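Peruvianin-I (Thevetia peruviana, PDB 6ORM) is a germin-like protein of the cupin superfamily from plant latex that shows proteolytic activity and is classed as a cysteine peptidase. Local coordinates at residues 91-96 and 154-159; 85-90 and 132-137. All coordinates share one frame; numbering follows the deposited sequence.

Both contacts lie within the cupin region of the chain, their centres about 10 Å apart, and their segments interleave in sequence: 85-90, 91-96, 132-137, 154-159. Residues 85-96 form one continuous run, whose first half, with strand 87-89, enters contact 2 and whose second half, leading into strand 95-101, enters contact 1. On the other side, 132-137 opens strand 135-139, while 154-159 is the loop running to strand 159-162. Strand 159-162 pairs with 87-89, and Asn-90 ND2 probably donates to Gly-157 O, so the contacts meet directly. Together they join 87-89 to 135-139 and the approach to 95-101 to the loop before 159-162, and both reach the second subunit of the hexamer.

Contact 1 of 2, residues 91-96 and 154-159; sequences PRASSL and QNPGGQ
Arg-92 reaches Asn-155 with CG anti to its own carbonyl carbon (chi1 -60°) and a bend at chi3 (-61°) that turns NE back toward the 154-159 loop. There NH2 donates to the Asn-155 carbonyl at 2.8 Å between NH2 and O, the donor tilted out of the carbonyl plane. NE adds a weak bond to the same oxygen and also donates to a water 2.8 Å from NE, which is also within hydrogen-bonding distance of Asn-155 O. The Pro-156 carbonyl oxygen lies over one face of the guanidinium, offset toward the rim, and accepts from the Arg-92 backbone N at 3.1 Å, in the carbonyl plane. One arginine thus grips two successive carbonyls, one through its side chain and one through its main chain. Alongside, Ala-93 CB rests on Pro-156 CB at 3.6 Å, and Pro-91 CD approaches Gly-157 O at 3.3 Å. At Gly-157 a side chain would crowd Arg-92 NH2 and Pro-91 CD, and at this backbone conformation its CB would also press on the Pro-156 carbonyl oxygen. Arg-92 NH1 makes a salt bridge to Asp-9 of the fourth subunit, and Asn-155 ND2 donates to Leu-7 O of that subunit. Within the chain, the contact ties the lead-in to strand 95-101 to the loop between strands 145-151 and 159-162, with Ala-93 and Pro-156 both packing on Leu-151 of strand 145-151.

Contact 2 of 2, residues 85-90 and 132-137; sequences TQFRTN and GLMHFT
Arg-88 and His-135 form an antiparallel hydrogen-bonded pair, a single beta bridge in the cupin fold between the short strand 87-89 and the start of strand 135-139. Its two backbone bonds, Arg-88 N to His-135 O and His-135 N to Arg-88 O, are each 2.8 Å. Thr-85 extends the pairing: its N donates to Thr-137 O, and its OG1 accepts from Thr-137 N at 2.8 Å while donating to Gln-86 O.

Among the side-chain polar contacts, Arg-88 NE donates to Thr-85 O at 2.6 Å, on a lone pair and close to the guanidinium plane, a bond that ties the extended arginine chain to its own segment. With CG between the backbone N and the carbonyl carbon (chi1 61°), the His-135 side chain folds back toward strand 87-89, and Arg-88 O lies over one face of the ring, offset toward the rim. Its ND1 donates to Leu-133 O, which lies near the ring plane, and this bond fixes the ring's rotation. An alanine at His-135 would probably leave Leu-133 O without this donor and open a gap beside Arg-88 O and Asn-90 OD1.

The apolar packing gathers round Phe-87. Its CE1 meets Phe-136 CD2 at 3.8 Å, the two side chains lying side by side with ring planes nearly perpendicular, and Met-134 SD makes an oblique Met-aromatic contact. Val-161 of strand 159-162 also touches Met-134.

A water links the segments as well, accepting from Asn-90 N at 2.6 Å and donating to Leu-133 O at 2.8 Å, so that this carbonyl oxygen receives both the water and His-135 ND1.

Contact 1 of 2, residues 91-96 and 154-159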
ATOM      1  N   PRO A  91       6.241 -13.979  -8.855  1.00 35.31           N
ATOM      2  CA  PRO A  91       6.065 -13.890  -7.395  1.00 35.67           C
ATOM      3  C   PRO A  91       5.407 -12.614  -6.891  1.00 36.06           C
ATOM      4  O   PRO A  91       4.719 -12.662  -5.863  1.00 37.27           O
ATOM      5  CB  PRO A  91       7.502 -14.023  -6.868  1.00 36.27           C
ATOM      6  CG  PRO A  91       8.224 -14.776  -7.936  1.00 36.69           C
ATOM      7  CD  PRO A  91       7.626 -14.312  -9.230  1.00 35.74           C
ATOM      8  N   ARG A  92       5.582 -11.472  -7.558  1.00 36.12           N
ATOM      9  CA  ARG A  92       5.188 -10.201  -6.959  1.00 35.84           C
ATOM     10  C   ARG A  92       4.196  -9.409  -7.808  1.00 36.24           C
ATOM     11  O   ARG A  92       4.107  -8.186  -7.656  1.00 36.62           O
ATOM     12  CB  ARG A  92       6.428  -9.352  -6.668  1.00 35.00           C
ATOM     13  CG  ARG A  92       7.405 -10.016  -5.706  1.00 35.02           C
ATOM     14  CD  ARG A  92       8.630  -9.152  -5.431  1.00 35.75           C
ATOM     15  NE  ARG A  92       9.397  -8.874  -6.643  1.00 35.65           N
ATOM     16  CZ  ARG A  92      10.377  -9.645  -7.105  1.00 36.07           C
ATOM     17  NH1 ARG A  92      10.718 -10.753  -6.460  1.00 36.10           N
ATOM     18  NH2 ARG A  92      11.017  -9.307  -8.217  1.00 36.21           N
ATOM     19  N   ALA A  93       3.436 -10.063  -8.685  1.00 35.60           N
ATOM     20  CA  ALA A  93       2.457  -9.321  -9.471  1.00 34.63           C
ATOM     21  C   ALA A  93       1.409 -10.262 -10.044  1.00 34.09           C
ATOM     22  O   ALA A  93       1.675 -11.444 -10.280  1.00 33.83           O
ATOM     23  CB  ALA A  93       3.126  -8.540 -10.608  1.00 34.30           C
ATOM     24  N   SER A  94       0.214  -9.717 -10.259  1.00 34.06           N
ATOM     25  CA  SER A  94      -0.754 -10.337 -11.148  1.00 34.19           C
ATOM     26  C   SER A  94      -0.227 -10.302 -12.579  1.00 34.84           C
ATOM     27  O   SER A  94       0.619  -9.477 -12.934  1.00 34.51           O
ATOM     28  CB  SER A  94      -2.100  -9.611 -11.083  1.00 34.34           C
ATOM     29  OG  SER A  94      -2.585  -9.516  -9.757  1.00 35.15           O
ATOM     30  N   SER A  95      -0.745 -11.202 -13.411  1.00 34.71           N
ATOM     31  CA  SER A  95      -0.405 -11.224 -14.828  1.00 35.51           C
ATOM     32  C   SER A  95      -1.686 -11.293 -15.643  1.00 36.31           C
ATOM     33  O   SER A  95      -2.472 -12.233 -15.488  1.00 37.14           O
ATOM     34  CB  SER A  95       0.510 -12.404 -15.163  1.00 36.36           C
ATOM     35  OG  SER A  95       0.862 -12.388 -16.536  1.00 37.25           O
ATOM     36  N   LEU A  96      -1.888 -10.304 -16.508  1.00 35.79           N
ATOM     37  CA  LEU A  96      -3.010 -10.269 -17.436  1.00 36.26           C
ATOM     38  C   LEU A  96      -2.469 -10.602 -18.822  1.00 36.58           C
ATOM     39  O   LEU A  96      -1.741  -9.804 -19.423  1.00 36.52           O
ATOM     40  CB  LEU A  96      -3.694  -8.903 -17.408  1.00 36.25           C
ATOM     41  CG  LEU A  96      -4.956  -8.704 -18.251  1.00 37.31           C
ATOM     42  CD1 LEU A  96      -5.977  -9.803 -17.984  1.00 37.11           C
ATOM     43  CD2 LEU A  96      -5.559  -7.336 -17.970  1.00 37.51           C
ATOM     44  N   GLN A 154       6.826  -3.067 -11.515  1.00 37.07           N
ATOM     45  CA  GLN A 154       7.950  -2.744 -12.384  1.00 37.34           C
ATOM     46  C   GLN A 154       8.955  -3.883 -12.481  1.00 37.52           C
ATOM     47  O   GLN A 154       9.810  -3.857 -13.372  1.00 38.53           O
ATOM     48  CB  GLN A 154       8.654  -1.478 -11.897  1.00 37.37           C
ATOM     49  CG  GLN A 154       9.495  -1.688 -10.657  1.00 36.89           C
ATOM     50  CD  GLN A 154      10.212  -0.427 -10.225  1.00 37.55           C
ATOM     51  OE1 GLN A 154       9.585   0.599  -9.957  1.00 37.50           O
ATOM     52  NE2 GLN A 154      11.534  -0.499 -10.158  1.00 37.79           N
ATOM     53  N   ASN A 155       8.874  -4.871 -11.598  1.00 35.41           N
ATOM     54  CA  ASN A 155       9.801  -5.994 -11.582  1.00 36.34           C
ATOM     55  C   ASN A 155       9.110  -7.182 -10.924  1.00 35.80           C
ATOM     56  O   ASN A 155       9.434  -7.543  -9.785  1.00 36.27           O
ATOM     57  CB  ASN A 155      11.090  -5.626 -10.841  1.00 38.37           C
ATOM     58  CG  ASN A 155      12.163  -6.694 -10.968  1.00 39.89           C
ATOM     59  OD1 ASN A 155      12.200  -7.440 -11.945  1.00 40.63           O
ATOM     60  ND2 ASN A 155      13.038  -6.776  -9.972  1.00 40.48           N
ATOM     61  N   PRO A 156       8.157  -7.813 -11.615  1.00 36.59           N
ATOM     62  CA  PRO A 156       7.362  -8.878 -10.978  1.00 36.19           C
ATOM     63  C   PRO A 156       8.187 -10.075 -10.549  1.00 37.35           C
ATOM     64  O   PRO A 156       7.797 -10.779  -9.611  1.00 37.88           O
ATOM     65  CB  PRO A 156       6.348  -9.264 -12.067  1.00 35.53           C
ATOM     66  CG  PRO A 156       6.428  -8.178 -13.108  1.00 35.93           C
ATOM     67  CD  PRO A 156       7.806  -7.624 -13.032  1.00 36.08           C
ATOM     68  N   GLY A 157       9.307 -10.334 -11.215  1.00 37.21           N
ATOM     69  CA  GLY A 157      10.051 -11.556 -10.992  1.00 37.65           C
ATOM     70  C   GLY A 157       9.453 -12.727 -11.747  1.00 37.01           C
ATOM     71  O   GLY A 157       8.265 -12.727 -12.071  1.00 35.66           O
ATOM     72  N   GLY A 158      10.281 -13.724 -12.040  1.00 38.11           N
ATOM     73  CA  GLY A 158       9.843 -14.910 -12.745  1.00 37.69           C
ATOM     74  C   GLY A 158      10.626 -16.112 -12.266  1.00 37.67           C
ATOM     75  O   GLY A 158      11.849 -16.035 -12.112  1.00 39.24           O
ATOM     76  N   GLN A 159       9.942 -17.225 -12.019  1.00 36.10           N
ATOM     77  CA  GLN A 159      10.585 -18.411 -11.477  1.00 37.33           C
ATOM     78  C   GLN A 159      10.012 -19.639 -12.162  1.00 38.43           C
ATOM     79  O   GLN A 159       8.790 -19.783 -12.248  1.00 37.38           O
ATOM     80  CB  GLN A 159      10.369 -18.494  -9.960  1.00 36.86           C
ATOM     81  CG  GLN A 159      10.990 -19.701  -9.288  1.00 37.75           C
ATOM     82  CD  GLN A 159      11.338 -19.419  -7.839  1.00 37.92           C
ATOM     83  OE1 GLN A 159      12.512 -19.325  -7.479  1.00 39.81           O
ATOM     84  NE2 GLN A 159      10.318 -19.260  -7.004  1.00 35.23           N
TER
HETATM   85  O   HOH W   1       8.326  -6.391  -7.183  1.00 37.35           O

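Contact 2 of 2, residues 85-90 and 132-137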
ATOM      1  N   THR A  85       5.760 -23.102 -21.593  1.00 43.86           N
ATOM      2  CA  THR A  85       6.470 -22.297 -20.612  1.00 42.59           C
ATOM      3  C   THR A  85       7.000 -23.114 -19.445  1.00 43.32           C
ATOM      4  O   THR A  85       7.781 -22.581 -18.650  1.00 42.60           O
ATOM      5  CB  THR A  85       5.547 -21.212 -20.052  1.00 40.82           C
ATOM      6  OG1 THR A  85       4.440 -21.837 -19.390  1.00 40.04           O
ATOM      7  CG2 THR A  85       5.024 -20.323 -21.169  1.00 40.71           C
ATOM      8  N   GLN A  86       6.577 -24.376 -19.321  1.00 44.92           N
ATOM      9  CA  GLN A  86       6.746 -25.164 -18.104  1.00 45.69           C
ATOM     10  C   GLN A  86       5.916 -24.485 -17.018  1.00 43.17           C
ATOM     11  O   GLN A  86       5.169 -23.542 -17.301  1.00 42.22           O
ATOM     12  CB  GLN A  86       8.217 -25.299 -17.690  1.00 48.10           C
ATOM     13  CG  GLN A  86       9.194 -25.523 -18.850  1.00 50.77           C
ATOM     14  CD  GLN A  86       8.926 -26.793 -19.637  1.00 53.84           C
ATOM     15  OE1 GLN A  86       9.388 -27.872 -19.274  1.00 55.38           O
ATOM     16  NE2 GLN A  86       8.187 -26.665 -20.735  1.00 54.93           N
ATOM     17  N   PHE A  87       5.976 -24.986 -15.791  1.00 43.00           N
ATOM     18  CA  PHE A  87       5.236 -24.370 -14.698  1.00 42.02           C
ATOM     19  C   PHE A  87       6.029 -23.198 -14.131  1.00 41.27           C
ATOM     20  O   PHE A  87       7.189 -23.354 -13.739  1.00 42.21           O
ATOM     21  CB  PHE A  87       4.931 -25.406 -13.619  1.00 42.39           C
ATOM     22  CG  PHE A  87       4.103 -26.556 -14.118  1.00 44.07           C
ATOM     23  CD1 PHE A  87       2.781 -26.364 -14.487  1.00 44.14           C
ATOM     24  CD2 PHE A  87       4.648 -27.823 -14.232  1.00 46.27           C
ATOM     25  CE1 PHE A  87       2.013 -27.418 -14.948  1.00 45.48           C
ATOM     26  CE2 PHE A  87       3.886 -28.883 -14.689  1.00 47.25           C
ATOM     27  CZ  PHE A  87       2.566 -28.679 -15.053  1.00 46.83           C
ATOM     28  N   ARG A  88       5.398 -22.024 -14.082  1.00 38.84           N
ATOM     29  CA  ARG A  88       6.088 -20.803 -13.697  1.00 39.00           C
ATOM     30  C   ARG A  88       5.233 -19.995 -12.731  1.00 37.86           C
ATOM     31  O   ARG A  88       4.016 -20.179 -12.639  1.00 38.00           O
ATOM     32  CB  ARG A  88       6.445 -19.953 -14.929  1.00 39.31           C
ATOM     33  CG  ARG A  88       7.571 -20.546 -15.770  1.00 40.65           C
ATOM     34  CD  ARG A  88       7.993 -19.627 -16.907  1.00 40.60           C
ATOM     35  NE  ARG A  88       8.803 -20.342 -17.889  1.00 41.87           N
ATOM     36  CZ  ARG A  88      10.066 -20.044 -18.178  1.00 43.34           C
ATOM     37  NH1 ARG A  88      10.664 -19.028 -17.570  1.00 43.43           N
ATOM     38  NH2 ARG A  88      10.729 -20.757 -19.079  1.00 44.31           N
ATOM     39  N   THR A  89       5.896 -19.094 -12.008  1.00 36.43           N
ATOM     40  CA  THR A  89       5.232 -18.116 -11.162  1.00 35.31           C
ATOM     41  C   THR A  89       5.761 -16.722 -11.469  1.00 35.74           C
ATOM     42  O   THR A  89       6.891 -16.553 -11.936  1.00 36.04           O
ATOM     43  CB  THR A  89       5.441 -18.398  -9.662  1.00 34.60           C
ATOM     44  OG1 THR A  89       6.831 -18.260  -9.335  1.00 33.88           O
ATOM     45  CG2 THR A  89       4.959 -19.798  -9.294  1.00 34.01           C
ATOM     46  N   ASN A  90       4.917 -15.726 -11.208  1.00 34.51           N
ATOM     47  CA  ASN A  90       5.336 -14.332 -11.116  1.00 35.17           C
ATOM     48  C   ASN A  90       5.180 -13.914  -9.662  1.00 34.63           C
ATOM     49  O   ASN A  90       4.078 -13.533  -9.239  1.00 34.60           O
ATOM     50  CB  ASN A  90       4.503 -13.437 -12.037  1.00 36.42           C
ATOM     51  CG  ASN A  90       4.658 -13.807 -13.499  1.00 37.84           C
ATOM     52  OD1 ASN A  90       3.718 -14.292 -14.130  1.00 38.78           O
ATOM     53  ND2 ASN A  90       5.849 -13.584 -14.045  1.00 38.20           N
ATOM     54  N   GLY A 132       1.496 -14.578  -7.942  1.00 33.30           N
ATOM     55  CA  GLY A 132       2.276 -15.627  -7.325  1.00 33.84           C
ATOM     56  C   GLY A 132       1.828 -17.038  -7.626  1.00 34.64           C
ATOM     57  O   GLY A 132       2.519 -17.985  -7.230  1.00 34.70           O
ATOM     58  N   LEU A 133       0.701 -17.216  -8.312  1.00 34.48           N
ATOM     59  CA  LEU A 133       0.138 -18.544  -8.496  1.00 34.67           C
ATOM     60  C   LEU A 133       0.806 -19.256  -9.665  1.00 34.47           C
ATOM     61  O   LEU A 133       1.106 -18.650 -10.698  1.00 33.99           O
ATOM     62  CB  LEU A 133      -1.372 -18.463  -8.721  1.00 34.54           C
ATOM     63  CG  LEU A 133      -2.200 -17.922  -7.553  1.00 34.80           C
ATOM     64  CD1 LEU A 133      -3.678 -18.240  -7.748  1.00 35.26           C
ATOM     65  CD2 LEU A 133      -1.694 -18.475  -6.222  1.00 34.96           C
ATOM     66  N   MET A 134       1.033 -20.554  -9.484  1.00 34.71           N
ATOM     67  CA  MET A 134       1.652 -21.385 -10.508  1.00 36.02           C
ATOM     68  C   MET A 134       0.795 -21.394 -11.766  1.00 35.86           C
ATOM     69  O   MET A 134      -0.425 -21.553 -11.695  1.00 36.11           O
ATOM     70  CB  MET A 134       1.829 -22.806  -9.964  1.00 37.88           C
ATOM     71  CG  MET A 134       2.501 -23.803 -10.893  1.00 40.16           C
ATOM     72  SD  MET A 134       2.873 -25.329 -10.005  1.00 42.67           S
ATOM     73  CE  MET A 134       1.247 -25.748  -9.382  1.00 43.03           C
ATOM     74  N   HIS A 135       1.436 -21.214 -12.920  1.00 36.27           N
ATOM     75  CA  HIS A 135       0.714 -21.127 -14.180  1.00 36.78           C
ATOM     76  C   HIS A 135       1.573 -21.696 -15.301  1.00 37.56           C
ATOM     77  O   HIS A 135       2.743 -22.039 -15.108  1.00 37.38           O
ATOM     78  CB  HIS A 135       0.298 -19.683 -14.493  1.00 37.23           C
ATOM     79  CG  HIS A 135       1.447 -18.734 -14.625  1.00 36.64           C
ATOM     80  ND1 HIS A 135       1.967 -18.040 -13.553  1.00 37.16           N
ATOM     81  CD2 HIS A 135       2.174 -18.359 -15.704  1.00 37.64           C
ATOM     82  CE1 HIS A 135       2.965 -17.279 -13.966  1.00 36.59           C
ATOM     83  NE2 HIS A 135       3.110 -17.452 -15.267  1.00 37.62           N
ATOM     84  N   PHE A 136       0.974 -21.784 -16.488  1.00 37.81           N
ATOM     85  CA  PHE A 136       1.655 -22.330 -17.652  1.00 38.64           C
ATOM     86  C   PHE A 136       0.963 -21.844 -18.914  1.00 38.38           C
ATOM     87  O   PHE A 136      -0.198 -21.428 -18.891  1.00 38.62           O
ATOM     88  CB  PHE A 136       1.678 -23.863 -17.631  1.00 39.88           C
ATOM     89  CG  PHE A 136       0.309 -24.489 -17.699  1.00 41.28           C
ATOM     90  CD1 PHE A 136      -0.315 -24.710 -18.919  1.00 42.24           C
ATOM     91  CD2 PHE A 136      -0.353 -24.860 -16.541  1.00 41.21           C
ATOM     92  CE1 PHE A 136      -1.571 -25.278 -18.979  1.00 42.83           C
ATOM     93  CE2 PHE A 136      -1.608 -25.433 -16.597  1.00 41.67           C
ATOM     94  CZ  PHE A 136      -2.217 -25.642 -17.815  1.00 42.22           C
ATOM     95  N   THR A 137       1.695 -21.927 -20.022  1.00 39.34           N
ATOM     96  CA  THR A 137       1.144 -21.751 -21.355  1.00 39.53           C
ATOM     97  C   THR A 137       1.693 -22.845 -22.257  1.00 41.29           C
ATOM     98  O   THR A 137       2.887 -23.154 -22.210  1.00 41.71           O
ATOM     99  CB  THR A 137       1.496 -20.375 -21.943  1.00 39.31           C
ATOM    100  OG1 THR A 137       1.232 -19.349 -20.977  1.00 38.40           O
ATOM    101  CG2 THR A 137       0.680 -20.108 -23.189  1.00 39.55           C
TER
HETATM  102  O   HOH W   2       2.328 -16.155 -11.111  1.00 33.33           O